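Local coordinates for cytochrome c' (Thermochromatium tepidum, PDB 3VRC), which binds a covalently attached heme c and probably transfers electrons in a purple photosynthetic bacterium, at residues A43-V46 with A47-N51; T71-P75 with E76-N80. All coordinates share one frame; numbering follows the deposited sequence.

Contact 1 (A43-V46 with A47-N51); sequences ANVV and AAIAN
Ala47 N gives its hydrogen to Ala43 O across 2.9 Å, almost straight at 174°, and Ile49 N to Val45 O is nearly as straight at the same length. The bonds from Ala48 N to Asn44 O and from Ala50 N to Val46 O alternate with them and are more bent. Four successive i to i+4 bonds make this the last turns of helix 36-50. At Asn51 the backbone turns out of the helix, and the side chain folds back: ND2 reaches Ala47 O at 2.9 Å, with that oxygen close to the plane of the amide. The same carbonyl takes only a weak bond from the Asn51 backbone N, so the side-chain amide adds a second grip near the C-terminal end, where carbonyls run short of helical donors. ND2 also bonds Gly92 O, tying this end to helix 81-103.

The apolar contact lies along one flank, where Val45 CG1 meets Ile49 CD1 at 3.6 Å. With CG1 anti to the backbone N (chi1 171°) and beside the carbonyl carbon, this methyl lies on the Ile49 side, next to CD1; the extended chain of Ile49 (chi2 180°) runs alongside and points the same way. Val45 touches Phe18 and Asn22 of helix 5-31 and Ile49 touches Met19, while Ile49 also packs on Phe18 of the second subunit. Branched residues suit this flank, because their methyls make broad apolar contact and bring no polar atom needing a partner. Ala43 and Ala47 touch Ala102 and Asn96 of helix 81-103 with methyls alone; Ala48 does likewise against Val45 of the second subunit. Four backbone bonds thus hold the turn, a side-chain amide serves its end, and the valine, isoleucine and alanine sides meet the four-helix bundle and dimer interface of cytochrome c'.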
ATOM      1  N   ALA B  43      -6.829   2.968   8.131  1.00  8.43           N
ATOM      2  CA  ALA B  43      -6.296   1.973   9.061  1.00  9.21           C
ATOM      3  C   ALA B  43      -6.159   0.617   8.390  1.00  8.76           C
ATOM      4  O   ALA B  43      -5.213  -0.120   8.652  1.00  8.53           O
ATOM      5  CB  ALA B  43      -7.195   1.858  10.274  1.00  9.73           C
ATOM      6  N   ASN B  44      -7.118   0.276   7.501  1.00  9.03           N
ATOM      7  CA  ASN B  44      -7.021  -1.023   6.803  1.00  9.44           C
ATOM      8  C   ASN B  44      -5.767  -1.052   5.907  1.00  8.53           C
ATOM      9  O   ASN B  44      -5.176  -2.137   5.783  1.00  9.06           O
ATOM     10  CB  ASN B  44      -8.273  -1.262   5.978  1.00 10.00           C
ATOM     11  CG  ASN B  44      -9.476  -1.591   6.837  1.00 11.59           C
ATOM     12  OD1 ASN B  44      -9.361  -1.811   8.042  1.00 11.94           O
ATOM     13  ND2 ASN B  44     -10.619  -1.633   6.188  1.00 14.58           N
ATOM     14  N   VAL B  45      -5.424   0.068   5.307  1.00  7.92           N
ATOM     15  CA  VAL B  45      -4.187   0.107   4.511  1.00  8.83           C
ATOM     16  C   VAL B  45      -2.983  -0.175   5.419  1.00  8.18           C
ATOM     17  O   VAL B  45      -2.082  -0.964   5.077  1.00  8.32           O
ATOM     18  CB  VAL B  45      -4.004   1.435   3.798  1.00  8.37           C
ATOM     19  CG1 VAL B  45      -2.609   1.499   3.187  1.00  9.44           C
ATOM     20  CG2 VAL B  45      -5.046   1.628   2.716  1.00  9.75           C
ATOM     21  N   VAL B  46      -2.907   0.515   6.558  1.00  8.00           N
ATOM     22  CA  VAL B  46      -1.740   0.349   7.420  1.00  8.32           C
ATOM     23  C   VAL B  46      -1.640  -1.050   7.896  1.00  7.89           C
ATOM     24  O   VAL B  46      -0.551  -1.663   7.868  1.00  8.96           O
ATOM     25  CB  VAL B  46      -1.763   1.415   8.557  1.00  8.82           C
ATOM     26  CG1 VAL B  46      -0.545   1.205   9.476  1.00 11.27           C
ATOM     27  CG2 VAL B  46      -1.783   2.804   8.031  1.00 10.10           C
ATOM     28  N   ALA B  47      -2.761  -1.653   8.344  1.00  8.15           N
ATOM     29  CA  ALA B  47      -2.767  -3.027   8.765  1.00  8.56           C
ATOM     30  C   ALA B  47      -2.329  -3.964   7.659  1.00  8.85           C
ATOM     31  O   ALA B  47      -1.523  -4.907   7.879  1.00  9.68           O
ATOM     32  CB  ALA B  47      -4.129  -3.413   9.280  1.00 10.52           C
ATOM     33  N   ALA B  48      -2.865  -3.780   6.470  1.00  8.23           N
ATOM     34  CA  ALA B  48      -2.561  -4.702   5.376  1.00  8.63           C
ATOM     35  C   ALA B  48      -1.060  -4.594   5.002  1.00  7.95           C
ATOM     36  O   ALA B  48      -0.390  -5.638   4.841  1.00  8.81           O
ATOM     37  CB  ALA B  48      -3.443  -4.458   4.166  1.00  9.01           C
ATOM     38  N   ILE B  49      -0.576  -3.396   4.807  1.00  7.53           N
ATOM     39  CA  ILE B  49       0.826  -3.248   4.394  1.00  7.96           C
ATOM     40  C   ILE B  49       1.774  -3.728   5.487  1.00  7.92           C
ATOM     41  O   ILE B  49       2.760  -4.427   5.198  1.00  8.60           O
ATOM     42  CB  ILE B  49       1.126  -1.839   3.961  1.00  7.92           C
ATOM     43  CG1 ILE B  49       0.285  -1.476   2.706  1.00  8.78           C
ATOM     44  CG2 ILE B  49       2.646  -1.659   3.714  1.00  8.72           C
ATOM     45  CD1 ILE B  49       0.509  -0.084   2.194  1.00  9.69           C
ATOM     46  N   ALA B  50       1.456  -3.456   6.757  1.00  8.57           N
ATOM     47  CA  ALA B  50       2.329  -3.896   7.848  1.00  8.89           C
ATOM     48  C   ALA B  50       2.371  -5.383   7.966  1.00  9.31           C
ATOM     49  O   ALA B  50       3.323  -5.908   8.559  1.00 12.10           O
ATOM     50  CB  ALA B  50       1.868  -3.258   9.145  1.00  9.50           C
ATOM     51  N   ASN B  51       1.370  -6.132   7.465  1.00  8.95           N
ATOM     52  CA  ASN B  51       1.291  -7.514   7.542  1.00  9.60           C
ATOM     53  C   ASN B  51       1.493  -8.226   6.189  1.00  9.67           C
ATOM     54  O   ASN B  51       1.150  -9.372   6.026  1.00 12.09           O
ATOM     55  CB  ASN B  51      -0.026  -7.960   8.198  1.00 11.60           C
ATOM     56  CG  ASN B  51       0.003  -7.578   9.676  1.00 11.63           C
ATOM     57  OD1 ASN B  51       0.679  -8.252  10.467  1.00 13.09           O
ATOM     58  ND2 ASN B  51      -0.647  -6.518  10.066  1.00 12.04           N
TER

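Contact 2 (T71-P75 with E76-N80); sequences TRAKP and ELFQN. With HEC (heme c), chain L.
Thr71 OG1 is gripped from several sides: it gives a hydrogen bond to heme c O2D at 2.6 Å, accepts from Ala73 N at 3.0 Å, which forms an ST turn, and is also bonded by Arg12 NH2. OG1 lies anti to the backbone N (chi1 -177°), beside the carbonyl carbon, where it meets both the propionate and the following backbone. Arg72 N binds the other oxygen, O1D, at 2.8 Å. With an alanine in place of Thr71 the hydroxyl is gone, and the propionate would probably be held less firmly and Ala73 N left without its acceptor.

Beyond Ala73 the chain enters a short, weakly bonded helix. Leu77 N reaches Lys74 O from above the carbonyl plane, while Pro75, lacking an N-H, suits the first turn and offers its O to Gln79 N at 3.2 Å. The methyl of Ala73 is small enough to sit 3.8 Å from Phe78 CE2, and Leu77 CD2 covers one face of that ring. Leu77 CD1 touches heme methyl CMD at 3.4 Å. Polar atoms therefore hold one propionate by both oxygens, while a leucine methyl meets a heme methyl.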
ATOM      1  N   THR B  71      18.690   4.125  -1.346  1.00 17.15           N
ATOM      2  CA  THR B  71      18.052   3.596  -0.173  1.00 14.80           C
ATOM      3  C   THR B  71      18.400   4.401   1.061  1.00 14.18           C
ATOM      4  O   THR B  71      19.519   4.910   1.166  1.00 17.13           O
ATOM      5  CB  THR B  71      18.372   2.076  -0.001  1.00 15.91           C
ATOM      6  OG1 THR B  71      17.645   1.627   1.133  1.00 13.49           O
ATOM      7  CG2 THR B  71      19.871   1.751   0.241  1.00 18.13           C
ATOM      8  N   ARG B  72      17.443   4.512   1.984  1.00 12.87           N
ATOM      9  CA  ARG B  72      17.696   5.050   3.296  1.00 13.86           C
ATOM     10  C   ARG B  72      17.871   3.967   4.351  1.00 12.58           C
ATOM     11  O   ARG B  72      17.957   4.312   5.566  1.00 14.64           O
ATOM     12  CB  ARG B  72      16.521   5.969   3.685  1.00 13.59           C
ATOM     13  CG  ARG B  72      16.502   7.260   2.852  1.00 14.94           C
ATOM     14  CD  ARG B  72      15.258   8.129   3.051  1.00 17.02           C
ATOM     15  NE  ARG B  72      15.153   8.603   4.433  1.00 16.72           N
ATOM     16  CZ  ARG B  72      14.087   9.221   4.932  1.00 16.86           C
ATOM     17  NH1 ARG B  72      13.002   9.476   4.177  1.00 19.07           N
ATOM     18  NH2 ARG B  72      14.112   9.581   6.210  1.00 20.45           N
ATOM     19  N   ALA B  73      17.930   2.691   3.971  1.00 12.24           N
ATOM     20  CA  ALA B  73      18.219   1.663   4.924  1.00 12.81           C
ATOM     21  C   ALA B  73      19.670   1.761   5.400  1.00 12.41           C
ATOM     22  O   ALA B  73      20.581   1.760   4.574  1.00 16.21           O
ATOM     23  CB  ALA B  73      17.944   0.302   4.324  1.00 14.03           C
ATOM     24  N   LYS B  74      19.899   1.812   6.706  1.00 12.24           N
ATOM     25  CA  LYS B  74      21.277   1.945   7.223  1.00 12.55           C
ATOM     26  C   LYS B  74      21.946   0.580   7.201  1.00 12.56           C
ATOM     27  O   LYS B  74      21.336  -0.475   7.309  1.00 12.75           O
ATOM     28  CB  LYS B  74      21.210   2.420   8.663  1.00 14.03           C
ATOM     29  CG  LYS B  74      20.810   3.884   8.792  1.00 15.09           C
ATOM     30  CD  LYS B  74      20.949   4.432  10.233  1.00 15.56           C
ATOM     31  CE  LYS B  74      20.835   5.926  10.271  1.00 16.87           C
ATOM     32  NZ  LYS B  74      21.109   6.422  11.642  1.00 16.69           N
ATOM     33  N   PRO B  75      23.300   0.594   7.171  1.00 13.58           N
ATOM     34  CA  PRO B  75      24.021  -0.685   7.348  1.00 15.39           C
ATOM     35  C   PRO B  75      23.606  -1.457   8.626  1.00 13.78           C
ATOM     36  O   PRO B  75      23.576  -2.690   8.614  1.00 14.71           O
ATOM     37  CB  PRO B  75      25.489  -0.280   7.348  1.00 17.39           C
ATOM     38  CG  PRO B  75      25.550   1.198   7.228  1.00 21.03           C
ATOM     39  CD  PRO B  75      24.180   1.755   6.976  1.00 14.81           C
ATOM     40  N   GLU B  76      23.282  -0.691   9.674  1.00 14.14           N
ATOM     41  CA  GLU B  76      22.867  -1.345  10.920  1.00 14.03           C
ATOM     42  C   GLU B  76      21.691  -2.286  10.682  1.00 13.11           C
ATOM     43  O   GLU B  76      21.528  -3.283  11.400  1.00 15.39           O
ATOM     44  CB  GLU B  76      22.502  -0.334  11.988  1.00 15.21           C
ATOM     45  CG  GLU B  76      23.711   0.371  12.611  1.00 16.90           C
ATOM     46  CD  GLU B  76      24.141   1.694  11.947  1.00 15.64           C
ATOM     47  OE1 GLU B  76      23.920   1.899  10.714  1.00 14.52           O
ATOM     48  OE2 GLU B  76      24.745   2.563  12.692  1.00 15.71           O
ATOM     49  N   LEU B  77      20.791  -1.969   9.750  1.00 13.10           N
ATOM     50  CA  LEU B  77      19.606  -2.784   9.545  1.00 13.19           C
ATOM     51  C   LEU B  77      20.061  -4.228   9.138  1.00 13.31           C
ATOM     52  O   LEU B  77      19.611  -5.233   9.698  1.00 14.28           O
ATOM     53  CB  LEU B  77      18.766  -2.188   8.406  1.00 12.77           C
ATOM     54  CG  LEU B  77      17.420  -2.860   8.156  1.00 13.58           C
ATOM     55  CD1 LEU B  77      16.469  -1.916   7.512  1.00 15.25           C
ATOM     56  CD2 LEU B  77      17.569  -4.067   7.277  1.00 14.79           C
ATOM     57  N   PHE B  78      20.999  -4.308   8.172  1.00 13.89           N
ATOM     58  CA  PHE B  78      21.422  -5.579   7.634  1.00 15.37           C
ATOM     59  C   PHE B  78      22.298  -6.359   8.621  1.00 16.66           C
ATOM     60  O   PHE B  78      22.403  -7.577   8.504  1.00 19.78           O
ATOM     61  CB  PHE B  78      22.127  -5.364   6.323  1.00 15.89           C
ATOM     62  CG  PHE B  78      21.206  -4.680   5.325  1.00 16.21           C
ATOM     63  CD1 PHE B  78      20.323  -5.442   4.564  1.00 18.88           C
ATOM     64  CD2 PHE B  78      21.183  -3.271   5.216  1.00 17.91           C
ATOM     65  CE1 PHE B  78      19.401  -4.844   3.674  1.00 17.95           C
ATOM     66  CE2 PHE B  78      20.270  -2.663   4.354  1.00 19.34           C
ATOM     67  CZ  PHE B  78      19.401  -3.458   3.542  1.00 18.56           C
ATOM     68  N   GLN B  79      22.828  -5.677   9.628  1.00 17.00           N
ATOM     69  CA  GLN B  79      23.609  -6.289  10.708  1.00 18.66           C
ATOM     70  C   GLN B  79      22.718  -6.835  11.827  1.00 17.59           C
ATOM     71  O   GLN B  79      23.237  -7.479  12.740  1.00 22.01           O
ATOM     72  CB  GLN B  79      24.581  -5.284  11.315  1.00 19.02           C
ATOM     73  CG  GLN B  79      25.624  -4.682  10.396  1.00 23.39           C
ATOM     74  CD  GLN B  79      26.147  -3.330  10.965  1.00 26.15           C
ATOM     75  OE1 GLN B  79      26.093  -3.029  12.172  1.00 36.08           O
ATOM     76  NE2 GLN B  79      26.578  -2.509  10.087  1.00 21.48           N
ATOM     77  N   ASN B  80      21.431  -6.524  11.786  1.00 17.35           N
ATOM     78  CA  ASN B  80      20.542  -6.849  12.887  1.00 18.24           C
ATOM     79  C   ASN B  80      19.187  -7.307  12.344  1.00 18.60           C
ATOM     80  O   ASN B  80      18.130  -6.869  12.832  1.00 18.17           O
ATOM     81  CB  ASN B  80      20.308  -5.650  13.799  1.00 21.61           C
ATOM     82  CG  ASN B  80      21.548  -5.234  14.522  1.00 22.69           C
ATOM     83  OD1 ASN B  80      21.919  -5.831  15.557  1.00 28.09           O
ATOM     84  ND2 ASN B  80      22.260  -4.268  13.952  1.00 20.10           N
TER
HETATM   85 FE   HEC L 201       9.457   3.164   7.563  1.00  8.98          FE
HETATM   86  CHA HEC L 201      11.413   4.363   4.976  1.00  9.61           C
HETATM   87  CHB HEC L 201       7.062   5.529   6.880  1.00  9.82           C
HETATM   88  CHC HEC L 201       7.313   1.634   9.720  1.00  9.30           C
HETATM   89  CHD HEC L 201      11.841   0.822   8.216  1.00 10.58           C
HETATM   90  NA  HEC L 201       9.298   4.732   6.214  1.00  9.68           N
HETATM   91  C1A HEC L 201      10.187   5.055   5.238  1.00  9.15           C
HETATM   92  C2A HEC L 201       9.786   6.249   4.585  1.00 10.39           C
HETATM   93  C3A HEC L 201       8.530   6.624   5.136  1.00 10.16           C
HETATM   94  C4A HEC L 201       8.267   5.593   6.109  1.00  9.35           C
HETATM   95  CMA HEC L 201       7.630   7.734   4.757  1.00 11.83           C
HETATM   96  CAA HEC L 201      10.594   7.009   3.581  1.00 14.27           C
HETATM   97  CBA HEC L 201       9.956   7.223   2.294  1.00 14.42           C
HETATM   98  CGA HEC L 201       9.705   5.877   1.711  1.00 10.75           C
HETATM   99  O1A HEC L 201       8.578   5.747   1.113  1.00 13.77           O
HETATM  100  O2A HEC L 201      10.523   4.949   1.709  1.00 13.32           O
HETATM  101  NB  HEC L 201       7.522   3.494   8.137  1.00  8.97           N
HETATM  102  C1B HEC L 201       6.729   4.498   7.788  1.00  9.08           C
HETATM  103  C2B HEC L 201       5.489   4.523   8.533  1.00  9.12           C
HETATM  104  C3B HEC L 201       5.565   3.369   9.315  1.00  9.09           C
HETATM  105  C4B HEC L 201       6.842   2.747   9.046  1.00  8.70           C
HETATM  106  CMB HEC L 201       4.397   5.500   8.441  1.00 10.60           C
HETATM  107  CAB HEC L 201       4.598   2.823  10.351  1.00  9.73           C
HETATM  108  CBB HEC L 201       3.156   2.883  10.032  1.00 10.27           C
HETATM  109  NC  HEC L 201       9.557   1.512   8.757  1.00  9.80           N
HETATM  110  C1C HEC L 201       8.589   1.044   9.607  1.00  9.47           C
HETATM  111  C2C HEC L 201       9.054  -0.090  10.403  1.00  9.59           C
HETATM  112  C3C HEC L 201      10.365  -0.312   9.928  1.00  9.72           C
HETATM  113  C4C HEC L 201      10.632   0.712   8.934  1.00  9.28           C
HETATM  114  CMC HEC L 201       8.243  -0.741  11.457  1.00 11.00           C
HETATM  115  CAC HEC L 201      11.377  -1.332  10.384  1.00 10.39           C
HETATM  116  CBC HEC L 201      10.829  -2.532  11.098  1.00 11.89           C
HETATM  117  ND  HEC L 201      11.271   2.719   6.814  1.00  9.91           N
HETATM  118  C1D HEC L 201      12.107   1.717   7.179  1.00  9.71           C
HETATM  119  C2D HEC L 201      13.298   1.654   6.386  1.00 10.23           C
HETATM  120  C3D HEC L 201      13.161   2.607   5.411  1.00  9.54           C
HETATM  121  C4D HEC L 201      11.858   3.233   5.684  1.00  9.51           C
HETATM  122  CMD HEC L 201      14.461   0.708   6.597  1.00 11.32           C
HETATM  123  CAD HEC L 201      14.045   2.931   4.246  1.00 11.02           C
HETATM  124  CBD HEC L 201      13.628   2.084   3.013  1.00 10.90           C
HETATM  125  CGD HEC L 201      14.575   2.264   1.839  1.00 10.13           C
HETATM  126  O1D HEC L 201      14.874   3.452   1.518  1.00 10.83           O
HETATM  127  O2D HEC L 201      15.029   1.246   1.294  1.00 11.61           O

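How the contacts relate
The two contacts follow one another in the chain: contact 1 closes helix 36-50, contact 2 runs from a loop into helix 75-78, and they lie on opposite sides of the chain's centre. Their centres are 23 Å apart and their nearest atoms about 14 Å, so they do not touch; the heme is what they share. Contact 1 comes near it through the side chain of Val46, about 4 Å away, whereas contact 2 bonds a propionate directly and contributes Thr71, Arg72, Ala73 and Leu77 to the pocket. Contact 1 also serves the packing of the bundle and the second subunit; no other protein chain of the assembly touches contact 2. His125, the axial ligand of the iron, lies in neither.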